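PDB 5ZBL: cytokinin riboside 5'-monophosphate phosphoribohydrolase, which is a LOG-like protein of the SLOG clan, with a Rossmann-like alpha/beta fold. Local coordinates for residues A35-V39 against A61-G67; D44-G49 against G67-I73. All coordinates share one frame. Residues are numbered along the deposited sequence.

Interaction 1. Residues A35-V39 against A61-G67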
loop_
_atom_site.group_PDB
_atom_site.type_symbol
_atom_site.label_atom_id
_atom_site.label_comp_id
_atom_site.label_asym_id
_atom_site.label_seq_id
_atom_site.Cartn_x
_atom_site.Cartn_y
_atom_site.Cartn_z
ATOM N N ALA A 35 10.413 -9.200 -19.261
ATOM C CA ALA A 35 10.117 -8.370 -20.428
ATOM C C ALA A 35 10.140 -9.117 -21.777
ATOM O O ALA A 35 9.253 -8.937 -22.614
ATOM C CB ALA A 35 11.114 -7.218 -20.469
ATOM N N LYS A 36 11.179 -9.930 -21.982
ATOM C CA LYS A 36 11.351 -10.713 -23.231
ATOM C C LYS A 36 10.236 -11.755 -23.451
ATOM O O LYS A 36 9.706 -11.896 -24.564
ATOM C CB LYS A 36 12.754 -11.387 -23.240
ATOM C CG LYS A 36 13.101 -12.290 -24.435
ATOM C CD LYS A 36 12.916 -11.616 -25.804
ATOM C CE LYS A 36 13.808 -12.200 -26.901
ATOM N NZ LYS A 36 14.224 -11.116 -27.836
ATOM N N THR A 37 9.930 -12.504 -22.389
ATOM C CA THR A 37 8.848 -13.471 -22.381
ATOM C C THR A 37 7.546 -12.793 -22.724
ATOM O O THR A 37 6.769 -13.295 -23.557
ATOM C CB THR A 37 8.716 -14.100 -20.989
ATOM O OG1 THR A 37 10.000 -14.545 -20.585
ATOM C CG2 THR A 37 7.752 -15.284 -20.972
ATOM N N ALA A 38 7.290 -11.650 -22.090
ATOM C CA ALA A 38 6.026 -10.959 -22.336
ATOM C C ALA A 38 5.916 -10.498 -23.784
ATOM O O ALA A 38 4.881 -10.713 -24.409
ATOM C CB ALA A 38 5.832 -9.786 -21.362
ATOM N N VAL A 39 6.977 -9.880 -24.307
ATOM C CA VAL A 39 6.978 -9.379 -25.694
ATOM C C VAL A 39 6.857 -10.563 -26.658
ATOM O O VAL A 39 6.042 -10.524 -27.585
ATOM C CB VAL A 39 8.210 -8.490 -26.046
ATOM C CG1 VAL A 39 8.180 -8.067 -27.505
ATOM C CG2 VAL A 39 8.221 -7.217 -25.216
ATOM N N ALA A 61 13.808 -2.983 -21.466
ATOM C CA ALA A 61 13.858 -4.349 -21.960
ATOM C C ALA A 61 12.685 -4.680 -22.852
ATOM O O ALA A 61 12.846 -5.479 -23.809
ATOM C CB ALA A 61 13.979 -5.358 -20.819
ATOM N N PHE A 62 11.523 -4.078 -22.586
ATOM C CA PHE A 62 10.333 -4.294 -23.434
ATOM C C PHE A 62 10.600 -3.586 -24.765
ATOM O O PHE A 62 10.317 -4.110 -25.855
ATOM C CB PHE A 62 9.040 -3.718 -22.820
ATOM C CG PHE A 62 8.209 -4.688 -22.021
ATOM C CD1 PHE A 62 8.486 -4.934 -20.685
ATOM C CD2 PHE A 62 7.051 -5.243 -22.560
ATOM C CE1 PHE A 62 7.673 -5.761 -19.921
ATOM C CE2 PHE A 62 6.243 -6.088 -21.803
ATOM C CZ PHE A 62 6.548 -6.314 -20.468
ATOM N N LEU A 63 11.109 -2.370 -24.652
ATOM C CA LEU A 63 11.462 -1.581 -25.823
ATOM C C LEU A 63 12.487 -2.319 -26.683
ATOM O O LEU A 63 12.221 -2.588 -27.854
ATOM C CB LEU A 63 11.982 -0.203 -25.429
ATOM C CG LEU A 63 10.922 0.748 -24.869
ATOM C CD1 LEU A 63 11.635 2.017 -24.407
ATOM C CD2 LEU A 63 9.813 1.054 -25.884
ATOM N N GLU A 64 13.599 -2.713 -26.070
ATOM C CA GLU A 64 14.691 -3.336 -26.806
ATOM C C GLU A 64 14.413 -4.721 -27.349
ATOM O O GLU A 64 15.182 -5.176 -28.151
ATOM C CB GLU A 64 15.957 -3.374 -25.955
ATOM C CG GLU A 64 16.541 -1.994 -25.797
ATOM C CD GLU A 64 17.584 -1.894 -24.717
ATOM O OE1 GLU A 64 18.066 -2.941 -24.228
ATOM O OE2 GLU A 64 17.951 -0.743 -24.404
ATOM N N SER A 65 13.359 -5.400 -26.883
ATOM C CA SER A 65 12.901 -6.663 -27.475
ATOM C C SER A 65 11.883 -6.484 -28.604
ATOM O O SER A 65 11.390 -7.481 -29.133
ATOM C CB SER A 65 12.224 -7.548 -26.428
ATOM O OG SER A 65 12.869 -7.543 -25.184
ATOM N N GLY A 66 11.517 -5.254 -28.954
ATOM C CA GLY A 66 10.516 -5.020 -30.004
ATOM C C GLY A 66 9.101 -4.730 -29.533
ATOM O O GLY A 66 8.182 -4.675 -30.352
ATOM N N GLY A 67 8.921 -4.521 -28.230
ATOM C CA GLY A 67 7.598 -4.185 -27.670
ATOM C C GLY A 67 7.366 -2.716 -27.452
ATOM O O GLY A 67 8.253 -1.907 -27.640
#
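Two neighbouring helices, 25-40 and 53-64, pack through small and apolar side chains near their C-terminal ends, beside the parallel sheet of a Rossmann-like fold. Alanines let the backbones come close: the CA atoms of A35 and F62 are 5.1 Å apart, and A35 CB meets A61 CB at 3.4 Å. CA of A35 lies over one face of the F62 ring, a CH-pi contact 4.0 Å from the centroid, while A38 CB touches F62 CZ at 3.7 Å and V39 CG2 touches F62 CD2 at 3.5 Å. V39 also packs on the end of helix 53-64, its CG1 3.6 Å from S65 O and 3.7 Å from G67 N. That end is a Schellman motif: G66 has positive phi, G67 N bonds to F62 O (2.8 Å) and G66 N to L63 O (3.0 Å). A CB on G67 would collide with V39 CG2. S65 OG bonds to A61 O at a very short 2.5 Å. T37, out of reach of 61-67, packs on L182 of helix 178-186, which A38 also touches. No hydrogen bond crosses between the segments, so the helices are held by close apolar fit, while the S65 hydroxyl and the amides of G66 and G67 bond back within their own segment.

Interaction 2. Residues D44-G49 against G67-I73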
loop_
_atom_site.group_PDB
_atom_site.type_symbol
_atom_site.label_atom_id
_atom_site.label_comp_id
_atom_site.label_asym_id
_atom_site.label_seq_id
_atom_site.Cartn_x
_atom_site.Cartn_y
_atom_site.Cartn_z
ATOM N N ASP A 44 2.406 -6.111 -23.999
ATOM C CA ASP A 44 3.074 -4.838 -23.737
ATOM C C ASP A 44 3.022 -4.324 -22.289
ATOM O O ASP A 44 2.261 -4.808 -21.464
ATOM C CB ASP A 44 2.518 -3.790 -24.694
ATOM C CG ASP A 44 2.883 -4.093 -26.158
ATOM O OD1 ASP A 44 4.070 -4.487 -26.440
ATOM O OD2 ASP A 44 1.971 -3.951 -26.995
ATOM N N LEU A 45 3.856 -3.329 -22.026
ATOM C CA LEU A 45 4.119 -2.772 -20.685
ATOM C C LEU A 45 3.308 -1.509 -20.382
ATOM O O LEU A 45 3.308 -0.542 -21.145
ATOM C CB LEU A 45 5.620 -2.439 -20.538
ATOM C CG LEU A 45 6.081 -1.755 -19.241
ATOM C CD1 LEU A 45 5.668 -2.584 -18.037
ATOM C CD2 LEU A 45 7.573 -1.546 -19.206
ATOM N N VAL A 46 2.642 -1.505 -19.253
ATOM C CA VAL A 46 2.137 -0.274 -18.683
ATOM C C VAL A 46 2.855 -0.164 -17.360
ATOM O O VAL A 46 2.858 -1.135 -16.574
ATOM C CB VAL A 46 0.652 -0.319 -18.415
ATOM C CG1 VAL A 46 0.201 1.014 -17.858
ATOM C CG2 VAL A 46 -0.114 -0.654 -19.706
ATOM N N TYR A 47 3.458 0.989 -17.107
ATOM C CA TYR A 47 4.189 1.202 -15.837
ATOM C C TYR A 47 4.208 2.685 -15.489
ATOM O O TYR A 47 3.640 3.510 -16.206
ATOM C CB TYR A 47 5.591 0.580 -15.891
ATOM C CG TYR A 47 6.653 1.487 -16.481
ATOM C CD1 TYR A 47 6.460 2.127 -17.700
ATOM C CD2 TYR A 47 7.858 1.687 -15.838
ATOM C CE1 TYR A 47 7.409 2.970 -18.223
ATOM C CE2 TYR A 47 8.819 2.527 -16.369
ATOM C CZ TYR A 47 8.580 3.187 -17.544
ATOM O OH TYR A 47 9.540 4.008 -18.087
ATOM N N GLY A 48 4.835 3.022 -14.353
ATOM C CA GLY A 48 4.780 4.348 -13.821
ATOM C C GLY A 48 5.690 5.369 -14.464
ATOM O O GLY A 48 5.786 6.482 -13.942
ATOM N N GLY A 49 6.368 5.034 -15.566
ATOM C CA GLY A 49 7.142 6.017 -16.371
ATOM C C GLY A 49 8.574 6.460 -15.987
ATOM O O GLY A 49 9.134 7.427 -16.558
ATOM N N GLY A 67 8.921 -4.521 -28.230
ATOM C CA GLY A 67 7.598 -4.185 -27.670
ATOM C C GLY A 67 7.366 -2.716 -27.452
ATOM O O GLY A 67 8.253 -1.907 -27.640
ATOM N N GLU A 68 6.151 -2.385 -27.053
ATOM C CA GLU A 68 5.780 -1.009 -26.701
ATOM C C GLU A 68 5.731 -0.889 -25.158
ATOM O O GLU A 68 5.351 -1.817 -24.464
ATOM C CB GLU A 68 4.425 -0.647 -27.334
ATOM C CG GLU A 68 4.342 -0.824 -28.860
ATOM C CD GLU A 68 2.912 -0.851 -29.402
ATOM O OE1 GLU A 68 2.110 0.025 -29.039
ATOM O OE2 GLU A 68 2.568 -1.755 -30.205
ATOM N N ALA A 69 6.122 0.262 -24.639
ATOM C CA ALA A 69 6.076 0.535 -23.227
ATOM C C ALA A 69 5.291 1.831 -23.007
ATOM O O ALA A 69 5.674 2.891 -23.522
ATOM C CB ALA A 69 7.488 0.643 -22.665
ATOM N N PHE A 70 4.188 1.735 -22.257
ATOM C CA PHE A 70 3.403 2.921 -21.867
ATOM C C PHE A 70 3.626 3.349 -20.430
ATOM O O PHE A 70 3.449 2.580 -19.490
ATOM C CB PHE A 70 1.926 2.656 -22.111
ATOM C CG PHE A 70 1.645 2.309 -23.533
ATOM C CD1 PHE A 70 1.443 3.319 -24.481
ATOM C CD2 PHE A 70 1.629 0.991 -23.950
ATOM C CE1 PHE A 70 1.191 3.014 -25.815
ATOM C CE2 PHE A 70 1.373 0.682 -25.287
ATOM C CZ PHE A 70 1.160 1.699 -26.212
ATOM N N GLY A 71 4.008 4.599 -20.268
ATOM C CA GLY A 71 4.250 5.183 -18.944
ATOM C C GLY A 71 3.122 6.130 -18.555
ATOM O O GLY A 71 2.537 6.780 -19.416
ATOM N N VAL A 72 2.850 6.197 -17.251
ATOM C CA VAL A 72 1.874 7.098 -16.632
ATOM C C VAL A 72 2.576 7.747 -15.411
ATOM O O VAL A 72 2.945 7.074 -14.454
ATOM C CB VAL A 72 0.568 6.367 -16.227
ATOM C CG1 VAL A 72 -0.515 7.349 -15.790
ATOM C CG2 VAL A 72 0.044 5.558 -17.391
ATOM N N ILE A 73 2.747 9.067 -15.492
ATOM C CA ILE A 73 3.486 9.859 -14.544
ATOM C C ILE A 73 2.684 11.112 -14.234
ATOM O O ILE A 73 1.722 11.408 -14.920
ATOM C CB ILE A 73 4.864 10.177 -15.155
ATOM C CG1 ILE A 73 5.854 10.621 -14.082
ATOM C CG2 ILE A 73 4.759 11.213 -16.273
ATOM C CD1 ILE A 73 7.294 10.512 -14.542
#
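G67, just past the Schellman turn that ends helix 53-64, comes alongside D44, whose OD1 lies 3.7 Å from G67 CA and accepts a hydrogen bond from E68 N (3.0 Å). E68 O in turn receives L45 N at 3.2 Å. The carboxylates of D44 and E68 come close as like charges, OD2 of D44 3.9 Å from OE2 of E68. A69 pairs with L45 and puts its CB 4.1 Å from L45 CD2, on the face covered by helix 53-64, where L45 meets F62 and A69 meets L63. F70 bonds to the two residues flanking V46, F70 N to L45 O (2.7 Å) and Y47 N to F70 O (2.9 Å), and projects with V46 to the opposite face. This is the parallel pairing of a right-handed beta-alpha-beta crossover: the axes of 44-47 and 69-73 approach to 4.6 Å at 11°, with helix 53-64 connecting the strands. G71 lies opposite Y47, and a CB here would run into G49 CA; its own CA makes a CH...O contact with Y47 O at 3.3 Å. V72 N closes the ladder on Y47 O (3.0 Å). V72 O then faces G48 O at 2.9 Å, two acceptors that both receive hydrogen bonds from the guanidinium of R99. I73 comes within 4.1 Å of G49 O through CD1 and packs on L90 and I92 of the next strand, 89-93.

The centres of interactions 1 and 2 lie 12 Å apart, one between helices and the other in the sheet beside them. Along the chain their segments alternate, 35-39, 44-49, 61-67 and 67-73: helix 25-40 leads into strand 44-47, and helix 53-64 into strand 69-74. G67 belongs to both contacts. F62 joins the layers, its CE2 lying 3.7 Å from L45 N while the same ring packs against helix 25-40; L63 CD2 comes within 4.0 Å of A69 N. Two successive helix-strand steps of the Rossmann-like fold are thus packed together, helix against helix and strand against strand, on one side of the central strand 12-16.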